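Local structure of TssK (Serratia sp. FS14, 5Y0E) at the interface of chains A and B. The protein is a trimeric baseplate component of the bacterial type VI secretion system, where it probably connects the baseplate to the envelope-spanning membrane complex. Coordinates in Å, arbitrary orientation; residue numbers count along the deposited sequence, not the author numbering. Chains: chain A/B, TssK.

Contact 1: the interface of chains A and B. Residues chain A 131-133, 139-142, 144; chain B 16, 18.
The first turn of B helix 17-37 pushes B:His18 against the ends of A strands 124-131 and 142-149, with B:Arg16 following from the loop just ahead of the helix. B:His18 has CG anti to its carbonyl carbon, beside the backbone N (chi1 -52°), and its imidazole enters the gap edge first. The methyl CB of A:Ala142 sits over the middle of one ring face, 3.4 Å from the centroid of B:His18. That same methyl lies beneath the rim of the B:Arg16 guanidinium, with CB 3.4 Å from NH1, so it is wedged where the two flat groups converge. At the tip of the ring, B:His18 NE2 gives a weak, bent hydrogen bond to the backbone carbonyl A:Gly140 O at 3.1 Å (132° at H). B:His18 CD2 lies 3.2 Å from the backbone carbonyl A:Val131 O, which stands off the ring plane. The side chain of A:Asp133 crosses that of B:His18 at about a right angle, its carboxylate OD2 4.2 Å from the ring's NE2. A:Val139 CG2 comes within 3.5 Å of B:Arg16 NH2. The patch holds the N-terminal end of one subunit's helix in the strand ends of its neighbour, and so likely supports assembly of the trimer.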
ATOM      1  N   VAL A 131     -26.922  33.969  17.024  1.00 65.62           N
ATOM      2  CA  VAL A 131     -25.518  33.712  17.312  1.00 66.38           C
ATOM      3  C   VAL A 131     -24.874  34.945  17.919  1.00 65.33           C
ATOM      4  O   VAL A 131     -25.120  36.071  17.478  1.00 66.24           O
ATOM      5  CB  VAL A 131     -24.748  33.306  16.047  1.00 64.21           C
ATOM      6  CG1 VAL A 131     -25.231  31.979  15.559  1.00 66.76           C
ATOM      7  CG2 VAL A 131     -24.924  34.360  14.971  1.00 64.39           C
ATOM      8  N   ASP A 132     -24.015  34.724  18.903  1.00 65.79           N
ATOM      9  CA  ASP A 132     -23.220  35.799  19.455  1.00 66.66           C
ATOM     10  C   ASP A 132     -22.237  36.325  18.420  1.00 68.05           C
ATOM     11  O   ASP A 132     -21.904  35.660  17.440  1.00 68.76           O
ATOM     12  CB  ASP A 132     -22.461  35.319  20.685  1.00 65.51           C
ATOM     13  CG  ASP A 132     -23.356  34.632  21.673  1.00 68.17           C
ATOM     14  OD1 ASP A 132     -24.564  34.923  21.661  1.00 76.05           O
ATOM     15  OD2 ASP A 132     -22.866  33.805  22.460  1.00 64.21           O
ATOM     16  N   ASP A 133     -21.794  37.553  18.642  1.00 67.82           N
ATOM     17  CA  ASP A 133     -20.642  38.081  17.939  1.00 65.28           C
ATOM     18  C   ASP A 133     -19.398  37.317  18.375  1.00 66.48           C
ATOM     19  O   ASP A 133     -19.268  36.909  19.529  1.00 66.72           O
ATOM     20  CB  ASP A 133     -20.500  39.573  18.240  1.00 67.67           C
ATOM     21  CG  ASP A 133     -19.574  40.294  17.287  1.00 66.68           C
ATOM     22  OD1 ASP A 133     -18.419  39.867  17.105  1.00 70.95           O
ATOM     23  OD2 ASP A 133     -19.998  41.318  16.735  1.00 64.11           O
ATOM     24  N   VAL A 139     -21.842  43.971  20.612  1.00 89.38           N
ATOM     25  CA  VAL A 139     -23.055  44.507  21.227  1.00 90.21           C
ATOM     26  C   VAL A 139     -23.930  43.375  21.754  1.00 87.10           C
ATOM     27  O   VAL A 139     -24.423  43.421  22.887  1.00 87.71           O
ATOM     28  CB  VAL A 139     -23.833  45.398  20.239  1.00 84.66           C
ATOM     29  CG1 VAL A 139     -23.057  46.674  19.966  1.00 88.08           C
ATOM     30  CG2 VAL A 139     -24.141  44.664  18.954  1.00 85.67           C
ATOM     31  N   GLY A 140     -24.106  42.330  20.961  1.00 81.03           N
ATOM     32  CA  GLY A 140     -24.981  41.248  21.350  1.00 83.66           C
ATOM     33  C   GLY A 140     -25.205  40.292  20.198  1.00 81.41           C
ATOM     34  O   GLY A 140     -24.713  40.485  19.078  1.00 78.93           O
ATOM     35  N   SER A 141     -25.969  39.247  20.498  1.00 78.07           N
ATOM     36  CA  SER A 141     -26.267  38.234  19.503  1.00 70.83           C
ATOM     37  C   SER A 141     -27.130  38.811  18.395  1.00 66.06           C
ATOM     38  O   SER A 141     -27.703  39.890  18.517  1.00 69.51           O
ATOM     39  CB  SER A 141     -26.960  37.050  20.154  1.00 73.12           C
ATOM     40  OG  SER A 141     -27.851  37.492  21.156  1.00 79.77           O
ATOM     41  N   ALA A 142     -27.204  38.078  17.296  1.00 67.68           N
ATOM     42  CA  ALA A 142     -27.943  38.511  16.127  1.00 62.89           C
ATOM     43  C   ALA A 142     -28.610  37.306  15.495  1.00 64.09           C
ATOM     44  O   ALA A 142     -28.056  36.207  15.505  1.00 66.39           O
ATOM     45  CB  ALA A 142     -27.032  39.208  15.121  1.00 62.60           C
ATOM     46  N   LEU A 144     -29.916  35.137  12.486  1.00 60.77           N
ATOM     47  CA  LEU A 144     -29.641  34.928  11.073  1.00 59.71           C
ATOM     48  C   LEU A 144     -30.451  33.767  10.526  1.00 54.56           C
ATOM     49  O   LEU A 144     -30.922  32.907  11.262  1.00 56.08           O
ATOM     50  CB  LEU A 144     -28.150  34.659  10.803  1.00 56.72           C
ATOM     51  CG  LEU A 144     -27.063  35.605  11.345  1.00 62.92           C
ATOM     52  CD1 LEU A 144     -25.757  35.387  10.620  1.00 58.20           C
ATOM     53  CD2 LEU A 144     -27.457  37.054  11.250  1.00 64.27           C
TER
ATOM     54  N   ARG B  16     -24.806  42.492   9.191  1.00 56.58           N
ATOM     55  CA  ARG B  16     -24.208  42.625  10.504  1.00 54.50           C
ATOM     56  C   ARG B  16     -22.914  41.863  10.491  1.00 53.73           C
ATOM     57  O   ARG B  16     -22.675  41.033   9.601  1.00 54.28           O
ATOM     58  CB  ARG B  16     -25.173  42.112  11.577  1.00 57.05           C
ATOM     59  CG  ARG B  16     -26.482  42.866  11.551  1.00 59.44           C
ATOM     60  CD  ARG B  16     -27.205  42.812  12.864  1.00 60.63           C
ATOM     61  NE  ARG B  16     -26.317  43.121  13.966  1.00 58.17           N
ATOM     62  CZ  ARG B  16     -26.642  42.934  15.233  1.00 63.11           C
ATOM     63  NH1 ARG B  16     -27.834  42.448  15.529  1.00 63.53           N
ATOM     64  NH2 ARG B  16     -25.783  43.227  16.196  1.00 64.00           N
ATOM     65  N   HIS B  18     -21.930  39.458  12.137  1.00 57.81           N
ATOM     66  CA  HIS B  18     -22.173  38.030  12.294  1.00 57.49           C
ATOM     67  C   HIS B  18     -22.278  37.320  10.955  1.00 53.66           C
ATOM     68  O   HIS B  18     -21.824  36.187  10.813  1.00 52.93           O
ATOM     69  CB  HIS B  18     -23.456  37.803  13.082  1.00 59.48           C
ATOM     70  CG  HIS B  18     -23.518  38.543  14.373  1.00 62.03           C
ATOM     71  ND1 HIS B  18     -23.668  39.909  14.438  1.00 60.95           N
ATOM     72  CD2 HIS B  18     -23.476  38.106  15.651  1.00 64.78           C
ATOM     73  CE1 HIS B  18     -23.699  40.284  15.703  1.00 65.27           C
ATOM     74  NE2 HIS B  18     -23.582  39.209  16.459  1.00 66.12           N
TER

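Contact 2: the interface of chains A and B. Residues chain A 250, 254, 261; chain B 260, 263-264.
A:His250 and B:Glu260 both leave their helices with CG anti to the backbone N (chi1 -168° for the histidine), and B:Glu260 then bends sharply at its second torsion (chi2 -84°), which swings the carboxylate across to the imidazole tip. A:Arg261, extended from CG to NE, meets B:Glu260 tip to tip. Its NH1 and NH2 and the NE2 of A:His250 converge on one oxygen, OE2. A:His250 NE2 donates to B:Glu260 OE2 at 2.7 Å, nearly straight (166° at H), in the plane of the imidazole and on the anti lone pair of the oxygen. The guanidinium comes end-on from the syn side, completing a salt bridge: A:Arg261 NH2 is 3.1 Å and NH1 3.2 Å from B:Glu260 OE2. NH2 uses the syn lone pair, whereas NH1 approaches tilted from the carboxylate plane. The guanidinium is turned steeply to the carboxylate, which itself lies almost coplanar with the imidazole. These donors should stabilise a negative charge on B:Glu260. On one face of the imidazole, toward its rim, rests the methyl of B:Ala264, whose CB is 3.6 Å from A:His250 CD2. The site joins the end of A helix 229-253 and the start of A helix 259-273 to B helix 259-273, in the helical middle of the subunits.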
ATOM      1  N   HIS A 250      -0.351  -2.707   8.739  1.00 35.59           N
ATOM      2  CA  HIS A 250      -0.511  -1.280   8.564  1.00 37.56           C
ATOM      3  C   HIS A 250      -1.967  -0.930   8.300  1.00 40.04           C
ATOM      4  O   HIS A 250      -2.514  -0.009   8.905  1.00 42.26           O
ATOM      5  CB  HIS A 250       0.378  -0.799   7.425  1.00 37.05           C
ATOM      6  CG  HIS A 250       0.499   0.684   7.349  1.00 37.74           C
ATOM      7  ND1 HIS A 250       1.233   1.415   8.256  1.00 36.08           N
ATOM      8  CD2 HIS A 250      -0.038   1.575   6.492  1.00 37.06           C
ATOM      9  CE1 HIS A 250       1.157   2.691   7.945  1.00 35.31           C
ATOM     10  NE2 HIS A 250       0.384   2.816   6.883  1.00 34.24           N
ATOM     11  N   LEU A 254      -4.285   1.527  10.692  1.00 38.93           N
ATOM     12  CA  LEU A 254      -4.564   2.869  10.217  1.00 39.02           C
ATOM     13  C   LEU A 254      -5.934   3.321  10.680  1.00 41.38           C
ATOM     14  O   LEU A 254      -6.905   2.573  10.624  1.00 45.97           O
ATOM     15  CB  LEU A 254      -4.501   2.921   8.704  1.00 39.71           C
ATOM     16  CG  LEU A 254      -3.157   3.097   8.026  1.00 37.77           C
ATOM     17  CD1 LEU A 254      -3.333   3.088   6.539  1.00 38.81           C
ATOM     18  CD2 LEU A 254      -2.573   4.386   8.443  1.00 40.10           C
ATOM     19  N   ARG A 261      -7.189   2.217  -2.145  1.00 33.44           N
ATOM     20  CA  ARG A 261      -5.810   1.920  -1.860  1.00 33.24           C
ATOM     21  C   ARG A 261      -5.666   0.488  -1.377  1.00 34.65           C
ATOM     22  O   ARG A 261      -4.765  -0.238  -1.803  1.00 35.61           O
ATOM     23  CB  ARG A 261      -5.299   2.938  -0.846  1.00 34.88           C
ATOM     24  CG  ARG A 261      -3.868   2.813  -0.490  1.00 41.02           C
ATOM     25  CD  ARG A 261      -3.536   3.737   0.642  1.00 44.48           C
ATOM     26  NE  ARG A 261      -2.150   3.593   1.037  1.00 44.62           N
ATOM     27  CZ  ARG A 261      -1.676   3.960   2.207  1.00 44.40           C
ATOM     28  NH1 ARG A 261      -2.476   4.504   3.087  1.00 45.49           N
ATOM     29  NH2 ARG A 261      -0.408   3.770   2.492  1.00 46.07           N
TER
ATOM     30  N   GLU B 260       3.661   8.672   6.474  1.00 38.95           N
ATOM     31  CA  GLU B 260       2.855   7.460   6.555  1.00 37.70           C
ATOM     32  C   GLU B 260       3.069   6.600   5.324  1.00 38.68           C
ATOM     33  O   GLU B 260       3.215   5.383   5.421  1.00 39.14           O
ATOM     34  CB  GLU B 260       1.384   7.832   6.713  1.00 39.31           C
ATOM     35  CG  GLU B 260       0.388   6.680   6.789  1.00 41.56           C
ATOM     36  CD  GLU B 260      -0.059   6.146   5.428  1.00 41.31           C
ATOM     37  OE1 GLU B 260      -0.210   6.915   4.469  1.00 41.65           O
ATOM     38  OE2 GLU B 260      -0.209   4.933   5.323  1.00 35.49           O
ATOM     39  N   PHE B 263       6.344   4.957   5.662  1.00 34.94           N
ATOM     40  CA  PHE B 263       6.347   3.916   6.669  1.00 33.95           C
ATOM     41  C   PHE B 263       5.648   2.655   6.164  1.00 37.57           C
ATOM     42  O   PHE B 263       6.025   1.543   6.541  1.00 39.40           O
ATOM     43  CB  PHE B 263       5.691   4.467   7.929  1.00 32.43           C
ATOM     44  CG  PHE B 263       5.754   3.564   9.098  1.00 35.12           C
ATOM     45  CD1 PHE B 263       4.875   2.498   9.214  1.00 36.18           C
ATOM     46  CD2 PHE B 263       6.664   3.802  10.122  1.00 37.21           C
ATOM     47  CE1 PHE B 263       4.926   1.670  10.297  1.00 37.31           C
ATOM     48  CE2 PHE B 263       6.722   2.986  11.216  1.00 37.31           C
ATOM     49  CZ  PHE B 263       5.853   1.920  11.315  1.00 38.82           C
ATOM     50  N   ALA B 264       4.639   2.801   5.311  1.00 38.36           N
ATOM     51  CA  ALA B 264       3.923   1.626   4.837  1.00 36.34           C
ATOM     52  C   ALA B 264       4.822   0.775   3.958  1.00 37.25           C
ATOM     53  O   ALA B 264       4.963  -0.427   4.191  1.00 41.36           O
ATOM     54  CB  ALA B 264       2.648   2.025   4.103  1.00 33.83           C
TER

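Contact 3: the interface of chains A and B. Residues chain A 28, 31-32, 68, 72, 74; chain B 30, 33-34, 38.
Helix 17-37 of chain B runs against helix 17-37 of chain A and against A strands 64-68 and 74-78 with the turn between them, in the N-terminal part of this TssK (ImpJ/VasE) family fold. B:Tyr30 is clamped on both faces. Its CG is anti to the backbone N (chi1 -173°), which carries the phenol ring out between A:Glu28 and A:Pro74. On one side the aliphatic CG of A:Glu28 lies over the ring, 3.4 Å from B:Tyr30 CE2. On the other, the pyrrolidine of A:Pro74 sits with CG over the ring centre, and its CD is 3.7 Å from B:Tyr30 CE2. The thioether of A:Met31 closes on the rim, SD 3.8 Å from B:Tyr30 CD1, on the same side as A:Glu28. Past the phenol hydroxyl runs the bent chain of A:Arg32, its NE 3.6 Å from B:Tyr30 OH. One turn along, the same CG of A:Pro74 also touches the indole of B:Trp34, 3.9 Å from its CD1, the proline sitting in the corner between the two aromatics. B:Trp34 NE1 donates to the backbone carbonyl A:Gly72 O at 2.9 Å (156° at H), with the oxygen near the indole plane and the donor slightly tilted from the carbonyl plane. Behind it, B:His38 ND1 donates to its own chain's B:Trp34 O at 2.9 Å, fixing the imidazole's rotation, while A:Ile68 CD1 meets the imidazole tip to tip at CE1.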
ATOM      1  N   GLU A  28     -16.910  27.924  -3.096  1.00 56.47           N
ATOM      2  CA  GLU A  28     -17.200  26.497  -3.056  1.00 52.54           C
ATOM      3  C   GLU A  28     -16.592  25.797  -4.253  1.00 51.61           C
ATOM      4  O   GLU A  28     -15.972  24.748  -4.113  1.00 52.61           O
ATOM      5  CB  GLU A  28     -18.709  26.257  -3.003  1.00 53.73           C
ATOM      6  CG  GLU A  28     -19.258  26.011  -1.622  1.00 50.12           C
ATOM      7  CD  GLU A  28     -20.722  26.344  -1.508  1.00 53.26           C
ATOM      8  OE1 GLU A  28     -21.395  26.361  -2.546  1.00 58.22           O
ATOM      9  OE2 GLU A  28     -21.210  26.596  -0.388  1.00 51.37           O
ATOM     10  N   MET A  31     -12.703  25.312  -3.936  1.00 53.92           N
ATOM     11  CA  MET A  31     -12.281  24.222  -3.074  1.00 52.58           C
ATOM     12  C   MET A  31     -12.627  22.885  -3.683  1.00 51.49           C
ATOM     13  O   MET A  31     -11.847  21.932  -3.598  1.00 50.40           O
ATOM     14  CB  MET A  31     -12.937  24.370  -1.714  1.00 55.53           C
ATOM     15  CG  MET A  31     -12.874  25.780  -1.235  1.00 60.79           C
ATOM     16  SD  MET A  31     -13.756  26.111   0.290  1.00 75.86           S
ATOM     17  CE  MET A  31     -14.111  27.830  -0.037  1.00 61.29           C
ATOM     18  N   ARG A  32     -13.792  22.806  -4.310  1.00 49.89           N
ATOM     19  CA  ARG A  32     -14.209  21.569  -4.931  1.00 48.96           C
ATOM     20  C   ARG A  32     -13.282  21.211  -6.077  1.00 52.41           C
ATOM     21  O   ARG A  32     -12.940  20.042  -6.267  1.00 53.67           O
ATOM     22  CB  ARG A  32     -15.643  21.705  -5.414  1.00 49.07           C
ATOM     23  CG  ARG A  32     -16.589  20.745  -4.777  1.00 49.74           C
ATOM     24  CD  ARG A  32     -17.917  20.715  -5.507  1.00 49.42           C
ATOM     25  NE  ARG A  32     -18.566  22.016  -5.498  1.00 52.61           N
ATOM     26  CZ  ARG A  32     -18.672  22.800  -6.558  1.00 52.47           C
ATOM     27  NH1 ARG A  32     -18.177  22.413  -7.715  1.00 49.36           N
ATOM     28  NH2 ARG A  32     -19.277  23.963  -6.453  1.00 52.74           N
ATOM     29  N   ILE A  68     -19.137  12.774   1.456  1.00 36.49           N
ATOM     30  CA  ILE A  68     -19.153  13.661   0.309  1.00 37.23           C
ATOM     31  C   ILE A  68     -20.042  13.070  -0.774  1.00 40.46           C
ATOM     32  O   ILE A  68     -19.922  11.891  -1.113  1.00 41.39           O
ATOM     33  CB  ILE A  68     -17.730  13.893  -0.221  1.00 38.29           C
ATOM     34  CG1 ILE A  68     -17.001  14.860   0.695  1.00 40.83           C
ATOM     35  CG2 ILE A  68     -17.768  14.478  -1.595  1.00 39.48           C
ATOM     36  CD1 ILE A  68     -15.570  14.585   0.807  1.00 43.75           C
ATOM     37  N   GLY A  72     -19.766  16.627  -5.157  1.00 42.30           N
ATOM     38  CA  GLY A  72     -18.729  17.328  -4.442  1.00 40.23           C
ATOM     39  C   GLY A  72     -19.152  17.872  -3.098  1.00 43.95           C
ATOM     40  O   GLY A  72     -18.323  18.437  -2.384  1.00 40.79           O
ATOM     41  N   PRO A  74     -19.846  18.161   0.615  1.00 39.47           N
ATOM     42  CA  PRO A  74     -19.659  17.512   1.914  1.00 39.58           C
ATOM     43  C   PRO A  74     -20.889  17.652   2.782  1.00 40.02           C
ATOM     44  O   PRO A  74     -21.671  18.585   2.635  1.00 41.92           O
ATOM     45  CB  PRO A  74     -18.482  18.274   2.517  1.00 39.79           C
ATOM     46  CG  PRO A  74     -18.495  19.580   1.845  1.00 38.73           C
ATOM     47  CD  PRO A  74     -19.044  19.382   0.480  1.00 39.82           C
TER
ATOM     48  N   TYR B  30     -16.158  23.796   5.317  1.00 45.69           N
ATOM     49  CA  TYR B  30     -16.342  23.162   4.053  1.00 44.01           C
ATOM     50  C   TYR B  30     -15.047  22.616   3.533  1.00 46.30           C
ATOM     51  O   TYR B  30     -14.981  21.501   3.111  1.00 51.32           O
ATOM     52  CB  TYR B  30     -16.902  24.171   3.087  1.00 45.39           C
ATOM     53  CG  TYR B  30     -17.309  23.653   1.744  1.00 47.92           C
ATOM     54  CD1 TYR B  30     -16.382  23.345   0.795  1.00 47.44           C
ATOM     55  CD2 TYR B  30     -18.627  23.530   1.416  1.00 44.64           C
ATOM     56  CE1 TYR B  30     -16.758  22.891  -0.431  1.00 46.98           C
ATOM     57  CE2 TYR B  30     -19.012  23.089   0.193  1.00 44.79           C
ATOM     58  CZ  TYR B  30     -18.074  22.767  -0.727  1.00 50.03           C
ATOM     59  OH  TYR B  30     -18.470  22.324  -1.951  1.00 49.67           O
ATOM     60  N   ASN B  33     -13.662  19.911   5.875  1.00 46.10           N
ATOM     61  CA  ASN B  33     -14.345  18.665   5.752  1.00 45.78           C
ATOM     62  C   ASN B  33     -13.881  17.952   4.523  1.00 44.89           C
ATOM     63  O   ASN B  33     -13.796  16.763   4.521  1.00 46.07           O
ATOM     64  CB  ASN B  33     -15.845  18.875   5.683  1.00 47.16           C
ATOM     65  CG  ASN B  33     -16.450  19.119   7.029  1.00 50.61           C
ATOM     66  OD1 ASN B  33     -15.813  18.951   8.039  1.00 48.30           O
ATOM     67  ND2 ASN B  33     -17.680  19.548   7.038  1.00 56.53           N
ATOM     68  N   TRP B  34     -13.600  18.687   3.471  1.00 40.79           N
ATOM     69  CA  TRP B  34     -13.136  18.086   2.255  1.00 40.22           C
ATOM     70  C   TRP B  34     -11.756  17.532   2.437  1.00 41.84           C
ATOM     71  O   TRP B  34     -11.437  16.490   1.943  1.00 45.76           O
ATOM     72  CB  TRP B  34     -13.086  19.108   1.153  1.00 40.75           C
ATOM     73  CG  TRP B  34     -13.911  18.788   0.018  1.00 37.35           C
ATOM     74  CD1 TRP B  34     -15.144  19.215  -0.198  1.00 42.92           C
ATOM     75  CD2 TRP B  34     -13.568  17.974  -1.087  1.00 38.65           C
ATOM     76  NE1 TRP B  34     -15.619  18.725  -1.360  1.00 43.43           N
ATOM     77  CE2 TRP B  34     -14.662  17.949  -1.930  1.00 39.29           C
ATOM     78  CE3 TRP B  34     -12.439  17.264  -1.446  1.00 39.66           C
ATOM     79  CZ2 TRP B  34     -14.670  17.255  -3.099  1.00 39.55           C
ATOM     80  CZ3 TRP B  34     -12.455  16.582  -2.593  1.00 39.72           C
ATOM     81  CH2 TRP B  34     -13.555  16.578  -3.413  1.00 39.97           C
ATOM     82  N   HIS B  38     -10.200  13.122   2.938  1.00 44.06           N
ATOM     83  CA  HIS B  38      -9.270  12.480   2.028  1.00 45.05           C
ATOM     84  C   HIS B  38      -7.832  12.443   2.527  1.00 46.45           C
ATOM     85  O   HIS B  38      -6.936  12.150   1.737  1.00 52.26           O
ATOM     86  CB  HIS B  38      -9.335  13.169   0.678  1.00 42.03           C
ATOM     87  CG  HIS B  38     -10.690  13.114   0.061  1.00 47.11           C
ATOM     88  ND1 HIS B  38     -11.598  14.139   0.171  1.00 46.54           N
ATOM     89  CD2 HIS B  38     -11.312  12.134  -0.634  1.00 47.39           C
ATOM     90  CE1 HIS B  38     -12.707  13.809  -0.458  1.00 44.98           C
ATOM     91  NE2 HIS B  38     -12.560  12.599  -0.955  1.00 45.74           N
TER

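Contacts 1 and 3 lie along helix 17-37 of chain B: its first turn serves contact 1 and its C-terminal half contact 3, with C-alpha centres about 27 Å apart. Contact 3 also uses this helix of chain A, through other residues, consistent with an interface that is not an exact two-fold and with three copies in the assembly. The C-alpha centre of contact 2, in the helical middle region, is about 24 Å from that of contact 3 and about 45 Å from that of contact 1; it shares no residue with either. The pairing thus extends along the subunits, from aromatic packing to a charged cluster.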